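Sniffer CG10964-PA (PDB 1SNY) binds NADP in a Rossmann fold and probably reduces carbonyl compounds with NADPH, as a member of the short-chain dehydrogenase/reductase family. Local coordinates at residues A[52-57]-A[77-82]; A[168-173]-A[212-217]. One frame throughout, in Å; residues are numbered along the deposited sequence.

Contact 1 (A[52-57]-A[77-82]). With NAP (NADP nicotinamide-adenine-dinucleotide phosphate), chain B.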
loop_
_atom_site.group_PDB
_atom_site.type_symbol
_atom_site.label_atom_id
_atom_site.label_comp_id
_atom_site.label_asym_id
_atom_site.label_seq_id
_atom_site.Cartn_x
_atom_site.Cartn_y
_atom_site.Cartn_z
ATOM N N PHE A 52 15.123 20.496 -12.521
ATOM C CA PHE A 52 15.144 19.285 -13.344
ATOM C C PHE A 52 13.732 18.752 -13.520
ATOM O O PHE A 52 12.975 18.607 -12.550
ATOM C CB PHE A 52 16.025 18.197 -12.721
ATOM C CG PHE A 52 17.451 18.613 -12.534
ATOM C CD1 PHE A 52 17.825 19.369 -11.430
ATOM C CD2 PHE A 52 18.418 18.277 -13.482
ATOM C CE1 PHE A 52 19.142 19.785 -11.269
ATOM C CE2 PHE A 52 19.738 18.689 -13.327
ATOM C CZ PHE A 52 20.099 19.444 -12.222
ATOM N N THR A 53 13.385 18.456 -14.766
ATOM C CA THR A 53 12.058 17.964 -15.099
ATOM C C THR A 53 12.153 16.732 -15.976
ATOM O O THR A 53 12.876 16.728 -16.974
ATOM C CB THR A 53 11.261 19.023 -15.872
ATOM O OG1 THR A 53 11.934 19.313 -17.102
ATOM C CG2 THR A 53 11.145 20.296 -15.068
ATOM N N THR A 54 11.421 15.687 -15.612
ATOM C CA THR A 54 11.426 14.463 -16.397
ATOM C C THR A 54 10.150 14.391 -17.223
ATOM O O THR A 54 9.148 15.040 -16.912
ATOM C CB THR A 54 11.462 13.203 -15.514
ATOM O OG1 THR A 54 10.206 13.065 -14.835
ATOM C CG2 THR A 54 12.579 13.292 -14.492
ATOM N N CYS A 55 10.205 13.601 -18.284
ATOM C CA CYS A 55 9.066 13.380 -19.161
ATOM C C CYS A 55 9.493 12.224 -20.046
ATOM O O CYS A 55 10.684 12.041 -20.290
ATOM C CB CYS A 55 8.731 14.632 -19.988
ATOM S SG CYS A 55 9.947 15.136 -21.225
ATOM N N ARG A 56 8.532 11.431 -20.506
ATOM C CA ARG A 56 8.851 10.269 -21.322
ATOM C C ARG A 56 9.118 10.546 -22.796
ATOM O O ARG A 56 9.861 9.809 -23.443
ATOM C CB ARG A 56 7.745 9.221 -21.175
ATOM C CG ARG A 56 7.656 8.655 -19.765
ATOM C CD ARG A 56 6.789 7.411 -19.697
ATOM N NE ARG A 56 5.366 7.710 -19.810
ATOM C CZ ARG A 56 4.409 6.792 -19.731
ATOM N NH1 ARG A 56 4.728 5.518 -19.542
ATOM N NH2 ARG A 56 3.135 7.145 -19.829
ATOM N N ASN A 57 8.517 11.606 -23.326
ATOM C CA ASN A 57 8.711 11.951 -24.726
ATOM C C ASN A 57 9.008 13.437 -24.861
ATOM O O ASN A 57 8.098 14.268 -24.847
ATOM C CB ASN A 57 7.462 11.587 -25.536
ATOM C CG ASN A 57 7.665 11.758 -27.034
ATOM O OD1 ASN A 57 8.600 11.202 -27.613
ATOM N ND2 ASN A 57 6.784 12.522 -27.667
ATOM N N LEU A 77 15.062 16.111 -18.566
ATOM C CA LEU A 77 15.683 14.791 -18.545
ATOM C C LEU A 77 14.637 13.811 -19.061
ATOM O O LEU A 77 13.508 13.787 -18.563
ATOM C CB LEU A 77 16.087 14.419 -17.114
ATOM C CG LEU A 77 16.980 15.421 -16.371
ATOM C CD1 LEU A 77 17.119 15.020 -14.904
ATOM C CD2 LEU A 77 18.337 15.482 -17.036
ATOM N N GLU A 78 14.999 13.009 -20.058
ATOM C CA GLU A 78 14.052 12.051 -20.620
ATOM C C GLU A 78 14.267 10.659 -20.048
ATOM O O GLU A 78 15.378 10.124 -20.075
ATOM C CB GLU A 78 14.161 12.023 -22.146
ATOM C CG GLU A 78 13.105 11.148 -22.811
ATOM C CD GLU A 78 13.097 11.280 -24.321
ATOM O OE1 GLU A 78 12.594 12.308 -24.831
ATOM O OE2 GLU A 78 13.601 10.356 -24.995
ATOM N N ILE A 79 13.191 10.069 -19.537
ATOM C CA ILE A 79 13.272 8.750 -18.931
ATOM C C ILE A 79 11.892 8.200 -18.603
ATOM O O ILE A 79 10.954 8.960 -18.359
ATOM C CB ILE A 79 14.088 8.822 -17.610
ATOM C CG1 ILE A 79 14.018 7.493 -16.855
ATOM C CG2 ILE A 79 13.544 9.945 -16.731
ATOM C CD1 ILE A 79 14.838 7.472 -15.582
ATOM N N ASP A 80 11.766 6.877 -18.624
ATOM C CA ASP A 80 10.510 6.239 -18.245
ATOM C C ASP A 80 10.854 5.637 -16.887
ATOM O O ASP A 80 11.615 4.672 -16.791
ATOM C CB ASP A 80 10.099 5.142 -19.234
ATOM C CG ASP A 80 8.758 4.513 -18.875
ATOM O OD1 ASP A 80 7.928 4.286 -19.782
ATOM O OD2 ASP A 80 8.537 4.239 -17.674
ATOM N N LEU A 81 10.304 6.236 -15.837
ATOM C CA LEU A 81 10.579 5.812 -14.470
ATOM C C LEU A 81 10.499 4.312 -14.184
ATOM O O LEU A 81 11.005 3.849 -13.162
ATOM C CB LEU A 81 9.679 6.605 -13.515
ATOM C CG LEU A 81 9.967 8.115 -13.586
ATOM C CD1 LEU A 81 9.049 8.878 -12.647
ATOM C CD2 LEU A 81 11.420 8.371 -13.216
ATOM N N ARG A 82 9.879 3.551 -15.081
ATOM C CA ARG A 82 9.769 2.106 -14.900
ATOM C C ARG A 82 11.103 1.405 -15.174
ATOM O O ARG A 82 11.292 0.243 -14.814
ATOM C CB ARG A 82 8.681 1.536 -15.818
ATOM C CG ARG A 82 7.270 1.953 -15.433
ATOM C CD ARG A 82 6.234 1.448 -16.426
ATOM N NE ARG A 82 6.423 2.033 -17.751
ATOM C CZ ARG A 82 5.562 1.908 -18.758
ATOM N NH1 ARG A 82 4.443 1.216 -18.595
ATOM N NH2 ARG A 82 5.820 2.480 -19.927
HETATM P PA NAP B . -1.816 13.330 -15.177
HETATM O O1A NAP B . -2.263 12.093 -15.682
HETATM O O2A NAP B . -2.186 14.692 -15.726
HETATM O O5B NAP B . -0.217 13.343 -15.129
HETATM C C5B NAP B . 0.494 12.156 -14.689
HETATM C C4B NAP B . 1.966 12.540 -15.041
HETATM O O4B NAP B . 2.817 11.379 -14.612
HETATM C C3B NAP B . 2.274 12.669 -16.566
HETATM O O3B NAP B . 3.261 13.703 -16.703
HETATM C C2B NAP B . 2.769 11.285 -16.929
HETATM O O2B NAP B . 3.539 11.175 -18.118
HETATM C C1B NAP B . 3.593 10.894 -15.681
HETATM N N9A NAP B . 3.791 9.453 -15.677
HETATM C C8A NAP B . 2.913 8.393 -15.568
HETATM N N7A NAP B . 3.495 7.201 -15.623
HETATM C C5A NAP B . 4.838 7.511 -15.776
HETATM C C6A NAP B . 5.954 6.664 -15.900
HETATM N N6A NAP B . 5.959 5.306 -15.897
HETATM N N1A NAP B . 7.210 7.282 -16.042
HETATM C C2A NAP B . 7.334 8.682 -16.061
HETATM N N3A NAP B . 6.248 9.538 -15.947
HETATM C C4A NAP B . 5.023 8.905 -15.806
HETATM O O3 NAP B . -2.183 13.416 -13.643
HETATM P PN NAP B . -2.001 14.533 -12.547
HETATM O O1N NAP B . -3.312 14.988 -12.056
HETATM O O2N NAP B . -1.115 15.569 -13.145
HETATM O O5D NAP B . -1.306 13.730 -11.373
HETATM C C5D NAP B . -0.113 14.277 -10.712
HETATM C C4D NAP B . 0.061 13.559 -9.386
HETATM O O4D NAP B . -0.941 14.022 -8.444
HETATM C C3D NAP B . -0.107 12.005 -9.423
HETATM O O3D NAP B . 0.881 11.363 -8.582
HETATM C C2D NAP B . -1.537 11.814 -8.944
HETATM O O2D NAP B . -1.794 10.522 -8.437
HETATM C C1D NAP B . -1.666 12.866 -7.909
HETATM N N1N NAP B . -3.020 13.398 -7.641
HETATM C C2N NAP B . -3.847 14.073 -8.596
HETATM C C3N NAP B . -5.108 14.512 -8.163
HETATM C C7N NAP B . -6.035 15.243 -9.145
HETATM O O7N NAP B . -7.113 15.599 -8.706
HETATM N N7N NAP B . -5.674 15.465 -10.380
HETATM C C4N NAP B . -5.567 14.293 -6.786
HETATM C C5N NAP B . -4.703 13.620 -5.889
HETATM C C6N NAP B . -3.424 13.164 -6.300
HETATM P P2B NAP B . 2.882 10.849 -19.587
HETATM O O1X NAP B . 2.314 12.179 -20.090
HETATM O O2X NAP B . 4.084 10.385 -20.339
HETATM O O3X NAP B . 1.787 9.813 -19.377
#
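Leu77 N gives a nearly straight hydrogen bond, 2.8 Å long, to Thr53 O, and from there the parallel strands 50-55 and 74-78 run on together through the pairs Thr54-Leu77 and Cys55-Glu78. Cys55 answers with a weak bond from its N to Leu77 O, and its own O takes Ile79 N at 3.3 Å, the donor lying above the carbonyl plane. This is the tightly packed end. Phe52 CD2 meets Leu77 CD1 at 3.8 Å under helix 87-98, while both the CB and the CG2 of Thr54 lie against the CG2 branch of Ile79.

Beyond the strands the chains diverge into the looser, polar side, where Asn57 and Arg82 are exposed. Arg56 bends at chi3 (-74°), which sets its guanidinium over the adenine, one face above C5A: NE bonds O2X of the 2'-phosphate at 3.0 Å, and NH2 bonds O3X. NH1 reaches Asp80 OD1 in a long, weak salt bridge of 3.4 Å. Arg82 grips the same carboxylate side-on, with NH2 on OD1 at 2.8 Å and NE on OD2, whose anti side accepts Arg82 N in an Asx turn. Asp80 OD2, so held, also takes a weak hydrogen bond from adenine N6A. An arginine directly on the 2'-phosphate is consistent with a preference for NADP(H) over NAD(H).

Contact 2 (A[168-173]-A[212-217]). With NAP (NADP nicotinamide-adenine-dinucleotide phosphate), chain B.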
loop_
_atom_site.group_PDB
_atom_site.type_symbol
_atom_site.label_atom_id
_atom_site.label_comp_id
_atom_site.label_asym_id
_atom_site.label_seq_id
_atom_site.Cartn_x
_atom_site.Cartn_y
_atom_site.Cartn_z
ATOM N N ILE A 168 11.911 15.284 0.410
ATOM C CA ILE A 168 11.281 14.425 -0.576
ATOM C C ILE A 168 9.791 14.678 -0.421
ATOM O O ILE A 168 9.236 14.462 0.659
ATOM C CB ILE A 168 11.530 12.930 -0.300
ATOM C CG1 ILE A 168 13.019 12.618 -0.423
ATOM C CG2 ILE A 168 10.691 12.085 -1.257
ATOM C CD1 ILE A 168 13.401 11.244 0.123
ATOM N N ILE A 169 9.148 15.152 -1.478
ATOM C CA ILE A 169 7.715 15.393 -1.413
ATOM C C ILE A 169 7.052 14.349 -2.293
ATOM O O ILE A 169 7.277 14.312 -3.507
ATOM C CB ILE A 169 7.319 16.780 -1.955
ATOM C CG1 ILE A 169 8.172 17.880 -1.312
ATOM C CG2 ILE A 169 5.825 17.024 -1.667
ATOM C CD1 ILE A 169 7.915 18.095 0.156
ATOM N N ASN A 170 6.254 13.484 -1.683
ATOM C CA ASN A 170 5.561 12.457 -2.447
ATOM C C ASN A 170 4.142 12.892 -2.730
ATOM O O ASN A 170 3.346 13.078 -1.809
ATOM C CB ASN A 170 5.523 11.131 -1.689
ATOM C CG ASN A 170 6.893 10.501 -1.555
ATOM O OD1 ASN A 170 7.675 10.491 -2.509
ATOM N ND2 ASN A 170 7.191 9.972 -0.378
HETATM N N MSE A 171 3.823 13.060 -4.001
HETATM C CA MSE A 171 2.477 13.465 -4.347
HETATM C C MSE A 171 1.564 12.284 -4.086
HETATM O O MSE A 171 1.645 11.267 -4.768
HETATM C CB MSE A 171 2.390 13.890 -5.813
HETATM C CG MSE A 171 1.142 14.705 -6.116
HETATM SE SE MSE A 171 1.110 16.469 -5.293
HETATM C CE MSE A 171 2.142 16.222 -3.683
ATOM N N SER A 172 0.713 12.411 -3.072
ATOM C CA SER A 172 -0.207 11.335 -2.717
ATOM C C SER A 172 -1.628 11.727 -3.107
ATOM O O SER A 172 -1.817 12.500 -4.028
ATOM C CB SER A 172 -0.113 11.050 -1.211
ATOM O OG SER A 172 -0.830 9.876 -0.860
ATOM N N SER A 173 -2.625 11.199 -2.405
ATOM C CA SER A 173 -4.024 11.512 -2.700
ATOM C C SER A 173 -4.908 11.268 -1.484
ATOM O O SER A 173 -4.620 10.384 -0.687
ATOM C CB SER A 173 -4.537 10.651 -3.852
ATOM O OG SER A 173 -5.957 10.707 -3.914
ATOM N N ILE A 212 16.548 15.090 6.478
ATOM C CA ILE A 212 15.905 15.204 5.177
ATOM C C ILE A 212 14.413 15.024 5.422
ATOM O O ILE A 212 13.982 13.992 5.928
ATOM C CB ILE A 212 16.393 14.109 4.190
ATOM C CG1 ILE A 212 17.888 14.281 3.925
ATOM C CG2 ILE A 212 15.596 14.196 2.881
ATOM C CD1 ILE A 212 18.503 13.154 3.079
HETATM N N MSE A 213 13.637 16.036 5.068
HETATM C CA MSE A 213 12.194 16.018 5.273
HETATM C C MSE A 213 11.447 15.188 4.227
HETATM O O MSE A 213 11.787 15.220 3.045
HETATM C CB MSE A 213 11.673 17.464 5.260
HETATM C CG MSE A 213 10.195 17.629 5.577
HETATM SE SE MSE A 213 9.670 19.496 5.602
HETATM C CE MSE A 213 9.236 19.705 3.734
ATOM N N CYS A 214 10.452 14.423 4.667
ATOM C CA CYS A 214 9.644 13.645 3.736
ATOM C C CYS A 214 8.187 13.793 4.113
ATOM O O CYS A 214 7.804 13.586 5.271
ATOM C CB CYS A 214 10.020 12.162 3.734
ATOM S SG CYS A 214 9.134 11.249 2.421
ATOM N N VAL A 215 7.371 14.174 3.141
ATOM C CA VAL A 215 5.959 14.352 3.398
ATOM C C VAL A 215 5.143 13.908 2.207
ATOM O O VAL A 215 5.606 13.972 1.065
ATOM C CB VAL A 215 5.605 15.846 3.658
ATOM C CG1 VAL A 215 6.481 16.421 4.773
ATOM C CG2 VAL A 215 5.779 16.643 2.376
ATOM N N SER A 216 3.932 13.436 2.483
ATOM C CA SER A 216 3.011 13.060 1.426
ATOM C C SER A 216 2.099 14.267 1.304
ATOM O O SER A 216 1.709 14.863 2.313
ATOM C CB SER A 216 2.173 11.844 1.817
ATOM O OG SER A 216 2.926 10.653 1.709
ATOM N N LEU A 217 1.752 14.634 0.082
ATOM C CA LEU A 217 0.898 15.789 -0.098
ATOM C C LEU A 217 -0.213 15.535 -1.104
ATOM O O LEU A 217 0.013 15.016 -2.195
ATOM C CB LEU A 217 1.752 17.002 -0.517
ATOM C CG LEU A 217 1.065 18.367 -0.665
ATOM C CD1 LEU A 217 2.050 19.471 -0.306
ATOM C CD2 LEU A 217 0.542 18.552 -2.080
HETATM P PA NAP B . -1.816 13.330 -15.177
HETATM O O1A NAP B . -2.263 12.093 -15.682
HETATM O O2A NAP B . -2.186 14.692 -15.726
HETATM O O5B NAP B . -0.217 13.343 -15.129
HETATM C C5B NAP B . 0.494 12.156 -14.689
HETATM C C4B NAP B . 1.966 12.540 -15.041
HETATM O O4B NAP B . 2.817 11.379 -14.612
HETATM C C3B NAP B . 2.274 12.669 -16.566
HETATM O O3B NAP B . 3.261 13.703 -16.703
HETATM C C2B NAP B . 2.769 11.285 -16.929
HETATM O O2B NAP B . 3.539 11.175 -18.118
HETATM C C1B NAP B . 3.593 10.894 -15.681
HETATM N N9A NAP B . 3.791 9.453 -15.677
HETATM C C8A NAP B . 2.913 8.393 -15.568
HETATM N N7A NAP B . 3.495 7.201 -15.623
HETATM C C5A NAP B . 4.838 7.511 -15.776
HETATM C C6A NAP B . 5.954 6.664 -15.900
HETATM N N6A NAP B . 5.959 5.306 -15.897
HETATM N N1A NAP B . 7.210 7.282 -16.042
HETATM C C2A NAP B . 7.334 8.682 -16.061
HETATM N N3A NAP B . 6.248 9.538 -15.947
HETATM C C4A NAP B . 5.023 8.905 -15.806
HETATM O O3 NAP B . -2.183 13.416 -13.643
HETATM P PN NAP B . -2.001 14.533 -12.547
HETATM O O1N NAP B . -3.312 14.988 -12.056
HETATM O O2N NAP B . -1.115 15.569 -13.145
HETATM O O5D NAP B . -1.306 13.730 -11.373
HETATM C C5D NAP B . -0.113 14.277 -10.712
HETATM C C4D NAP B . 0.061 13.559 -9.386
HETATM O O4D NAP B . -0.941 14.022 -8.444
HETATM C C3D NAP B . -0.107 12.005 -9.423
HETATM O O3D NAP B . 0.881 11.363 -8.582
HETATM C C2D NAP B . -1.537 11.814 -8.944
HETATM O O2D NAP B . -1.794 10.522 -8.437
HETATM C C1D NAP B . -1.666 12.866 -7.909
HETATM N N1N NAP B . -3.020 13.398 -7.641
HETATM C C2N NAP B . -3.847 14.073 -8.596
HETATM C C3N NAP B . -5.108 14.512 -8.163
HETATM C C7N NAP B . -6.035 15.243 -9.145
HETATM O O7N NAP B . -7.113 15.599 -8.706
HETATM N N7N NAP B . -5.674 15.465 -10.380
HETATM C C4N NAP B . -5.567 14.293 -6.786
HETATM C C5N NAP B . -4.703 13.620 -5.889
HETATM C C6N NAP B . -3.424 13.164 -6.300
HETATM P P2B NAP B . 2.882 10.849 -19.587
HETATM O O1X NAP B . 2.314 12.179 -20.090
HETATM O O2X NAP B . 4.084 10.385 -20.339
HETATM O O3X NAP B . 1.787 9.813 -19.377
#
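Ile168 N donates to Met213 O at 2.6 Å, the first rung of a regular parallel ladder between strands 167-171 and 213-217. The backbone bonds then alternate: Val215 N to Ile168 O, Asn170 N to Val215 O, and Leu217 N to Asn170 O at 2.9 Å. The two strand axes approach to 4.7 Å, with 20° between their directions. CA-H...O contacts from Cys214 and Ser216 add to the carbonyls of Ile168 and Asn170.

Apolar packing fills the face that carries Ile169, Val215, Met171 and Leu217. Ile169 and Val215 lie side by side, CD1 of the isoleucine only 3.4 Å from CG2 of the valine, a tight fit. In Ile169, chi1 of -51° and chi2 of -68° carry CD1 toward the 213-217 strand, where it also meets the CE of selenomethionine Met213 at 4.1 Å. Met171, likewise selenomethionine, runs alongside Leu217.

The other face, with Ile168, Cys214, Asn170 and Ser216, is mixed. Asn170 ND2 is hydrogen-bonded to Thr200, and its OD1 to Asn108 on the next strand, 105-108. Ser216 OG bonds both Thr200 and Asn197 of helix 187-207, so these buried polar groups find partners on the helix and the adjoining strand.

Cofactor contacts lie at the C-terminal end: Met171 CG is 3.2 Å from O4D of the nicotinamide ribose, and Ser173 CB is 3.6 Å from C5N of the ring. The cofactor thus sits at the C-terminal ends of the parallel strands, as is typical of the Rossmann fold.

From the N terminus, strand 23-26 comes first, and strand 50-55 follows beside it. Contact 1 closes the first of the two loops considered here: the chain leaves at residue 57, passes through helix 62-70 and returns along strand 74-78, completing a beta-alpha-beta unit at one outer edge of the sheet. Contact 2 opens only after that, closing a longer excursion through helix 187-207 between strands 167-171 and 213-217. The two loops are in series, neither nesting nor crossing. Strands 23-26 and 105-108 lie between them in the sheet. The centres of contact 1 and contact 2 are about 19 Å apart. NADP bridges this separation, with its adenosine end at contact 1 and its nicotinamide end at contact 2.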